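Local atomic coordinates of gene 2 protein (Enterobacteria phage Sf6, PDB entry 5C12), a protein that is the large terminase subunit that helps package viral DNA, represented here by its metal-dependent nuclease domain, and, as a whole protein, probably binds ATP. Residues D52-A64 with R73-G85. The protein carries 1 engineered substitution. Numbering follows the deposited sequence.
Sequences DPSDTGPDAKGYA and RIAEGLLMDINEG. With MG (magnesium ion), chain C.
Lys61, at the start of strand 61-67, reaches across to Met80, in the turn before helix 82-95, whose carbonyl oxygen takes a bond from its NZ. Its CB and CG run past the carbonyl oxygen of Gly77. Lys61 CD packs on Gly85 CA at 3.7 Å. Its CE passes Asp81 O and Met80 O. The chain is nearly straight to CE and then bends at chi4 (58°), which turns NZ in among carbonyl groups. There Lys61 NZ donates to Met80 O at 2.8 Å, from above the carbonyl plane. Lys61 NZ also donates to Gly57 O at 2.7 Å. Asp59 O receives Lys61 NZ at 2.9 Å, in the carbonyl plane.

The two strands form an antiparallel hairpin. Lys61 with Gly77 and Tyr63 with Ala75 are hydrogen-bonded pairs. Tyr63 CE1 meets Arg73 CD at 3.6 Å, with ring and guanidinium planes 60° apart. Both side chains reach Asp96, Tyr63 by a hydrogen bond and Arg73 by a salt bridge. On the other sheet face, Ala64 CB touches Ile74 CD1. Further along, Ile82 CD1 packs against Pro53 CB at 3.5 Å. Asp81 and Glu84 form a capping box at the start of the helix.

Pro53 follows Asp52, whose OD2 binds magnesium at 2.0 Å together with Asp252. Asp52 OD1 accepts from Ser54 N in an Asx turn. The buried lysine thus ties the 53-60 loop beside the nuclease metal site to the turn of residues 78-81. Three carbonyl oxygens grip its ammonium group, which would probably help keep it charged.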
ATOM      1  N   ASP A  52       5.585  -1.373  -6.812  1.00 11.01           N
ATOM      2  CA  ASP A  52       4.926  -0.672  -7.892  1.00 12.86           C
ATOM      3  C   ASP A  52       5.960  -0.420  -8.970  1.00 15.56           C
ATOM      4  O   ASP A  52       6.901   0.347  -8.781  1.00 15.56           O
ATOM      5  CB  ASP A  52       4.351   0.656  -7.412  1.00 13.52           C
ATOM      6  CG  ASP A  52       3.681   1.410  -8.526  1.00 18.71           C
ATOM      7  OD1 ASP A  52       4.102   1.231  -9.690  1.00 22.04           O
ATOM      8  OD2 ASP A  52       2.728   2.157  -8.257  1.00 15.67           O
ATOM      9  N   PRO A  53       5.833  -1.105 -10.117  1.00 13.51           N
ATOM     10  CA  PRO A  53       6.867  -1.050 -11.149  1.00 15.06           C
ATOM     11  C   PRO A  53       6.824   0.198 -12.037  1.00 19.96           C
ATOM     12  O   PRO A  53       7.524   0.277 -13.056  1.00 23.05           O
ATOM     13  CB  PRO A  53       6.568  -2.296 -11.972  1.00 16.57           C
ATOM     14  CG  PRO A  53       5.130  -2.449 -11.873  1.00 18.25           C
ATOM     15  CD  PRO A  53       4.742  -2.035 -10.466  1.00 12.96           C
ATOM     16  N   SER A  54       5.991   1.147 -11.634  1.00 20.73           N
ATOM     17  CA  SER A  54       5.789   2.427 -12.319  1.00 29.15           C
ATOM     18  C   SER A  54       4.719   2.218 -13.364  1.00 39.76           C
ATOM     19  O   SER A  54       4.381   1.082 -13.666  1.00 27.65           O
ATOM     20  CB  SER A  54       7.073   3.012 -12.941  1.00 29.01           C
ATOM     21  OG  SER A  54       7.421   2.406 -14.178  1.00 38.78           O
ATOM     22  N   ASP A  55       4.135   3.317 -13.830  1.00 35.42           N
ATOM     23  CA  ASP A  55       3.357   3.327 -15.059  1.00 31.75           C
ATOM     24  C   ASP A  55       4.394   3.732 -16.088  1.00 48.85           C
ATOM     25  O   ASP A  55       5.162   4.658 -15.845  1.00 75.12           O
ATOM     26  CB  ASP A  55       2.243   4.378 -15.027  1.00 32.67           C
ATOM     27  CG  ASP A  55       1.605   4.539 -13.654  1.00 41.94           C
ATOM     28  OD1 ASP A  55       1.214   3.532 -13.022  1.00 36.17           O
ATOM     29  OD2 ASP A  55       1.487   5.698 -13.204  1.00 56.16           O
ATOM     30  N   THR A  56       4.427   3.069 -17.230  1.00 54.60           N
ATOM     31  CA  THR A  56       5.585   3.168 -18.110  1.00 29.69           C
ATOM     32  C   THR A  56       6.722   2.402 -17.429  1.00 29.37           C
ATOM     33  O   THR A  56       6.753   2.281 -16.203  1.00 80.52           O
ATOM     34  CB  THR A  56       6.038   4.631 -18.375  1.00 47.91           C
ATOM     35  OG1 THR A  56       6.874   5.100 -17.301  1.00 50.93           O
ATOM     36  CG2 THR A  56       4.841   5.556 -18.579  1.00 56.27           C
ATOM     37  N   GLY A  57       7.643   1.874 -18.222  1.00 70.00           N
ATOM     38  CA  GLY A  57       8.642   0.960 -17.703  1.00 49.99           C
ATOM     39  C   GLY A  57       9.826   1.555 -16.961  1.00 30.23           C
ATOM     40  O   GLY A  57      10.348   0.916 -16.039  1.00 24.47           O
ATOM     41  N   PRO A  58      10.288   2.747 -17.379  1.00 35.55           N
ATOM     42  CA  PRO A  58      11.586   3.228 -16.902  1.00 41.19           C
ATOM     43  C   PRO A  58      11.534   4.285 -15.802  1.00 34.77           C
ATOM     44  O   PRO A  58      12.594   4.652 -15.287  1.00 39.85           O
ATOM     45  CB  PRO A  58      12.180   3.852 -18.160  1.00 41.36           C
ATOM     46  CG  PRO A  58      10.986   4.463 -18.837  1.00 34.53           C
ATOM     47  CD  PRO A  58       9.814   3.542 -18.530  1.00 44.49           C
ATOM     48  N   ASP A  59      10.346   4.775 -15.459  1.00 28.94           N
ATOM     49  CA  ASP A  59      10.232   5.870 -14.493  1.00 38.00           C
ATOM     50  C   ASP A  59      10.254   5.359 -13.046  1.00 37.67           C
ATOM     51  O   ASP A  59      10.450   4.166 -12.811  1.00 29.82           O
ATOM     52  CB  ASP A  59       8.983   6.715 -14.784  1.00 32.93           C
ATOM     53  CG  ASP A  59       9.073   7.438 -16.127  1.00 49.89           C
ATOM     54  OD1 ASP A  59       9.816   8.438 -16.230  1.00 43.64           O
ATOM     55  OD2 ASP A  59       8.407   6.998 -17.085  1.00 48.24           O
ATOM     56  N   ALA A  60      10.079   6.273 -12.096  1.00 26.71           N
ATOM     57  CA  ALA A  60      10.312   5.991 -10.675  1.00 25.70           C
ATOM     58  C   ALA A  60       9.409   4.893 -10.132  1.00 24.71           C
ATOM     59  O   ALA A  60       8.200   4.897 -10.358  1.00 28.35           O
ATOM     60  CB  ALA A  60      10.142   7.232  -9.855  1.00 29.83           C
ATOM     61  N   LYS A  61      10.005   3.972  -9.386  1.00 14.62           N
ATOM     62  CA  LYS A  61       9.290   2.822  -8.878  1.00 12.78           C
ATOM     63  C   LYS A  61       9.135   2.865  -7.362  1.00 13.41           C
ATOM     64  O   LYS A  61       9.838   3.604  -6.678  1.00 14.52           O
ATOM     65  CB  LYS A  61      10.032   1.557  -9.272  1.00 14.48           C
ATOM     66  CG  LYS A  61      10.134   1.395 -10.794  1.00 16.61           C
ATOM     67  CD  LYS A  61      11.182   0.419 -11.233  1.00 15.95           C
ATOM     68  CE  LYS A  61      11.072   0.192 -12.721  1.00 18.77           C
ATOM     69  NZ  LYS A  61      11.211   1.449 -13.498  1.00 19.26           N
ATOM     70  N   GLY A  62       8.239   2.048  -6.835  1.00 12.61           N
ATOM     71  CA  GLY A  62       7.981   2.059  -5.409  1.00 13.73           C
ATOM     72  C   GLY A  62       8.099   0.700  -4.762  1.00 14.19           C
ATOM     73  O   GLY A  62       7.849  -0.340  -5.408  1.00 11.98           O
ATOM     74  N   TYR A  63       8.497   0.702  -3.501  1.00 10.80           N
ATOM     75  CA  TYR A  63       8.508  -0.474  -2.652  1.00 10.81           C
ATOM     76  C   TYR A  63       8.091  -0.094  -1.250  1.00 11.47           C
ATOM     77  O   TYR A  63       8.447   0.964  -0.758  1.00 11.58           O
ATOM     78  CB  TYR A  63       9.901  -1.080  -2.623  1.00 12.74           C
ATOM     79  CG  TYR A  63      10.101  -2.207  -1.642  1.00 11.95           C
ATOM     80  CD1 TYR A  63      10.393  -1.964  -0.321  1.00 12.87           C
ATOM     81  CD2 TYR A  63       9.991  -3.522  -2.039  1.00 10.82           C
ATOM     82  CE1 TYR A  63      10.579  -2.989   0.578  1.00  9.71           C
ATOM     83  CE2 TYR A  63      10.174  -4.542  -1.159  1.00 10.71           C
ATOM     84  CZ  TYR A  63      10.460  -4.289   0.144  1.00 10.37           C
ATOM     85  OH  TYR A  63      10.679  -5.349   1.006  1.00 13.44           O
ATOM     86  N   ALA A  64       7.351  -0.975  -0.610  1.00 10.59           N
ATOM     87  CA  ALA A  64       6.956  -0.773   0.777  1.00 10.71           C
ATOM     88  C   ALA A  64       6.981  -2.098   1.489  1.00 12.51           C
ATOM     89  O   ALA A  64       6.723  -3.128   0.872  1.00 12.34           O
ATOM     90  CB  ALA A  64       5.580  -0.157   0.857  1.00 11.35           C
ATOM     91  N   ARG A  73       9.915  -0.103   5.786  1.00 10.82           N
ATOM     92  CA  ARG A  73      10.672   0.384   4.644  1.00 10.78           C
ATOM     93  C   ARG A  73       9.767   1.007   3.612  1.00 11.36           C
ATOM     94  O   ARG A  73       8.701   0.467   3.291  1.00 10.97           O
ATOM     95  CB  ARG A  73      11.508  -0.727   3.967  1.00 11.98           C
ATOM     96  CG  ARG A  73      12.542  -0.172   2.994  1.00 13.73           C
ATOM     97  CD  ARG A  73      13.244  -1.204   2.160  1.00 15.53           C
ATOM     98  NE  ARG A  73      13.918  -2.208   2.969  1.00 17.00           N
ATOM     99  CZ  ARG A  73      15.170  -2.125   3.389  1.00 21.39           C
ATOM    100  NH1 ARG A  73      15.899  -1.059   3.110  1.00 22.41           N
ATOM    101  NH2 ARG A  73      15.690  -3.110   4.099  1.00 21.90           N
ATOM    102  N   ILE A  74      10.191   2.159   3.117  1.00 12.02           N
ATOM    103  CA  ILE A  74       9.601   2.822   1.952  1.00 12.53           C
ATOM    104  C   ILE A  74      10.728   3.249   1.032  1.00 14.36           C
ATOM    105  O   ILE A  74      11.614   4.035   1.413  1.00 14.67           O
ATOM    106  CB  ILE A  74       8.789   4.085   2.355  1.00 13.06           C
ATOM    107  CG1 ILE A  74       7.617   3.751   3.301  1.00 12.16           C
ATOM    108  CG2 ILE A  74       8.346   4.840   1.132  1.00 13.12           C
ATOM    109  CD1 ILE A  74       6.458   2.951   2.712  1.00 10.52           C
ATOM    110  N   ALA A  75      10.769   2.702  -0.177  1.00 12.26           N
ATOM    111  CA  ALA A  75      11.920   2.893  -1.035  1.00 12.59           C
ATOM    112  C   ALA A  75      11.487   3.255  -2.427  1.00 11.58           C
ATOM    113  O   ALA A  75      10.469   2.783  -2.910  1.00 12.32           O
ATOM    114  CB  ALA A  75      12.804   1.619  -1.083  1.00 12.85           C
ATOM    115  N   GLU A  76      12.288   4.089  -3.061  1.00 12.73           N
ATOM    116  CA  GLU A  76      12.097   4.497  -4.450  1.00 12.98           C
ATOM    117  C   GLU A  76      13.174   3.843  -5.321  1.00 14.71           C
ATOM    118  O   GLU A  76      14.349   3.719  -4.934  1.00 16.07           O
ATOM    119  CB  GLU A  76      12.130   6.031  -4.565  1.00 16.50           C
ATOM    120  CG  GLU A  76      13.442   6.674  -4.085  1.00 15.86           C
ATOM    121  CD  GLU A  76      13.448   8.206  -4.085  1.00 18.54           C
ATOM    122  OE1 GLU A  76      12.377   8.819  -4.285  1.00 21.36           O
ATOM    123  OE2 GLU A  76      14.549   8.772  -3.903  1.00 21.42           O
ATOM    124  N   GLY A  77      12.763   3.418  -6.508  1.00 13.76           N
ATOM    125  CA  GLY A  77      13.652   2.744  -7.428  1.00 17.44           C
ATOM    126  C   GLY A  77      13.821   3.579  -8.675  1.00 15.54           C
ATOM    127  O   GLY A  77      12.876   3.756  -9.448  1.00 17.44           O
ATOM    128  N   LEU A  78      15.021   4.127  -8.846  1.00 16.69           N
ATOM    129  CA  LEU A  78      15.275   5.142  -9.843  1.00 17.90           C
ATOM    130  C   LEU A  78      16.155   4.646 -10.986  1.00 19.03           C
ATOM    131  O   LEU A  78      17.093   3.883 -10.767  1.00 20.07           O
ATOM    132  CB  LEU A  78      15.957   6.328  -9.157  1.00 18.63           C
ATOM    133  CG  LEU A  78      15.221   6.860  -7.920  1.00 21.21           C
ATOM    134  CD1 LEU A  78      16.030   8.013  -7.350  1.00 18.91           C
ATOM    135  CD2 LEU A  78      13.790   7.274  -8.278  1.00 17.39           C
ATOM    136  N   LEU A  79      15.874   5.128 -12.192  1.00 19.86           N
ATOM    137  CA  LEU A  79      16.693   4.870 -13.379  1.00 21.22           C
ATOM    138  C   LEU A  79      16.855   3.394 -13.686  1.00 20.90           C
ATOM    139  O   LEU A  79      17.927   2.950 -14.135  1.00 24.99           O
ATOM    140  CB  LEU A  79      18.064   5.524 -13.237  1.00 22.59           C
ATOM    141  CG  LEU A  79      18.039   7.040 -13.006  1.00 23.27           C
ATOM    142  CD1 LEU A  79      19.460   7.639 -13.080  1.00 24.97           C
ATOM    143  CD2 LEU A  79      17.102   7.766 -13.970  1.00 29.31           C
ATOM    144  N   MET A  80      15.768   2.657 -13.492  1.00 19.61           N
ATOM    145  CA  MET A  80      15.747   1.232 -13.790  1.00 20.95           C
ATOM    146  C   MET A  80      14.693   0.886 -14.828  1.00 22.04           C
ATOM    147  O   MET A  80      13.619   1.472 -14.850  1.00 20.16           O
ATOM    148  CB  MET A  80      15.459   0.478 -12.501  1.00 17.97           C
ATOM    149  CG  MET A  80      16.649   0.537 -11.565  1.00 23.55           C
ATOM    150  SD  MET A  80      16.496  -0.573 -10.197  1.00 38.72           S
ATOM    151  CE  MET A  80      15.074   0.193  -9.599  1.00 15.85           C
ATOM    152  N   ASP A  81      15.014  -0.067 -15.695  1.00 21.94           N
ATOM    153  CA  ASP A  81      13.985  -0.660 -16.525  1.00 22.12           C
ATOM    154  C   ASP A  81      13.131  -1.620 -15.699  1.00 20.28           C
ATOM    155  O   ASP A  81      13.349  -1.823 -14.494  1.00 18.44           O
ATOM    156  CB  ASP A  81      14.575  -1.311 -17.801  1.00 21.11           C
ATOM    157  CG  ASP A  81      15.366  -2.584 -17.540  1.00 27.76           C
ATOM    158  OD1 ASP A  81      15.078  -3.341 -16.600  1.00 21.75           O
ATOM    159  OD2 ASP A  81      16.261  -2.871 -18.359  1.00 31.00           O
ATOM    160  N   ILE A  82      12.099  -2.175 -16.321  1.00 18.98           N
ATOM    161  CA  ILE A  82      11.132  -2.944 -15.576  1.00 19.34           C
ATOM    162  C   ILE A  82      11.752  -4.163 -14.906  1.00 16.57           C
ATOM    163  O   ILE A  82      11.377  -4.522 -13.797  1.00 16.42           O
ATOM    164  CB  ILE A  82       9.934  -3.352 -16.471  1.00 28.31           C
ATOM    165  CG1 ILE A  82       8.845  -4.034 -15.650  1.00 46.45           C
ATOM    166  CG2 ILE A  82      10.360  -4.273 -17.560  1.00 29.39           C
ATOM    167  CD1 ILE A  82       7.802  -3.095 -15.174  1.00 48.28           C
ATOM    168  N   ASN A  83      12.699  -4.808 -15.583  1.00 19.38           N
ATOM    169  CA  ASN A  83      13.319  -5.998 -15.014  1.00 19.13           C
ATOM    170  C   ASN A  83      14.314  -5.672 -13.903  1.00 17.46           C
ATOM    171  O   ASN A  83      14.346  -6.354 -12.882  1.00 18.97           O
ATOM    172  CB  ASN A  83      13.955  -6.843 -16.118  1.00 18.94           C
ATOM    173  CG  ASN A  83      12.957  -7.213 -17.188  1.00 25.27           C
ATOM    174  OD1 ASN A  83      13.030  -6.722 -18.313  1.00 29.97           O
ATOM    175  ND2 ASN A  83      11.982  -8.043 -16.826  1.00 22.35           N
ATOM    176  N   GLU A  84      15.091  -4.606 -14.078  1.00 19.23           N
ATOM    177  CA  GLU A  84      15.964  -4.133 -13.013  1.00 20.71           C
ATOM    178  C   GLU A  84      15.137  -3.740 -11.793  1.00 16.65           C
ATOM    179  O   GLU A  84      15.484  -4.030 -10.645  1.00 17.22           O
ATOM    180  CB  GLU A  84      16.786  -2.931 -13.496  1.00 19.06           C
ATOM    181  CG  GLU A  84      17.793  -3.287 -14.569  1.00 23.00           C
ATOM    182  CD  GLU A  84      18.453  -2.077 -15.196  1.00 29.45           C
ATOM    183  OE1 GLU A  84      17.797  -1.027 -15.315  1.00 26.80           O
ATOM    184  OE2 GLU A  84      19.632  -2.181 -15.566  1.00 30.96           O
ATOM    185  N   GLY A  85      14.000  -3.111 -12.043  1.00 16.41           N
ATOM    186  CA  GLY A  85      13.108  -2.746 -10.966  1.00 14.84           C
ATOM    187  C   GLY A  85      12.603  -3.950 -10.168  1.00 14.23           C
ATOM    188  O   GLY A  85      12.556  -3.943  -8.932  1.00 14.90           O
TER
HETATM  189 MG    MG C 801       1.190   2.843  -9.386  0.88 19.61          MG
HETATM  190  O   HOH W   1       1.952   2.221 -11.010  1.00 19.60           O
HETATM  191  O   HOH W   2      -0.282   3.593 -10.628  1.00 26.80           O
HETATM  192  O   HOH W   3      13.338   6.491 -12.882  1.00 39.94           O
HETATM  193  O   HOH W   4      13.052   3.393 -12.256  1.00 18.77           O
HETATM  194  O   HOH W   5      -0.010   1.054  -9.136  1.00 21.59           O
HETATM  195  O   HOH W   6       2.230   4.639  -9.501  1.00 30.52           O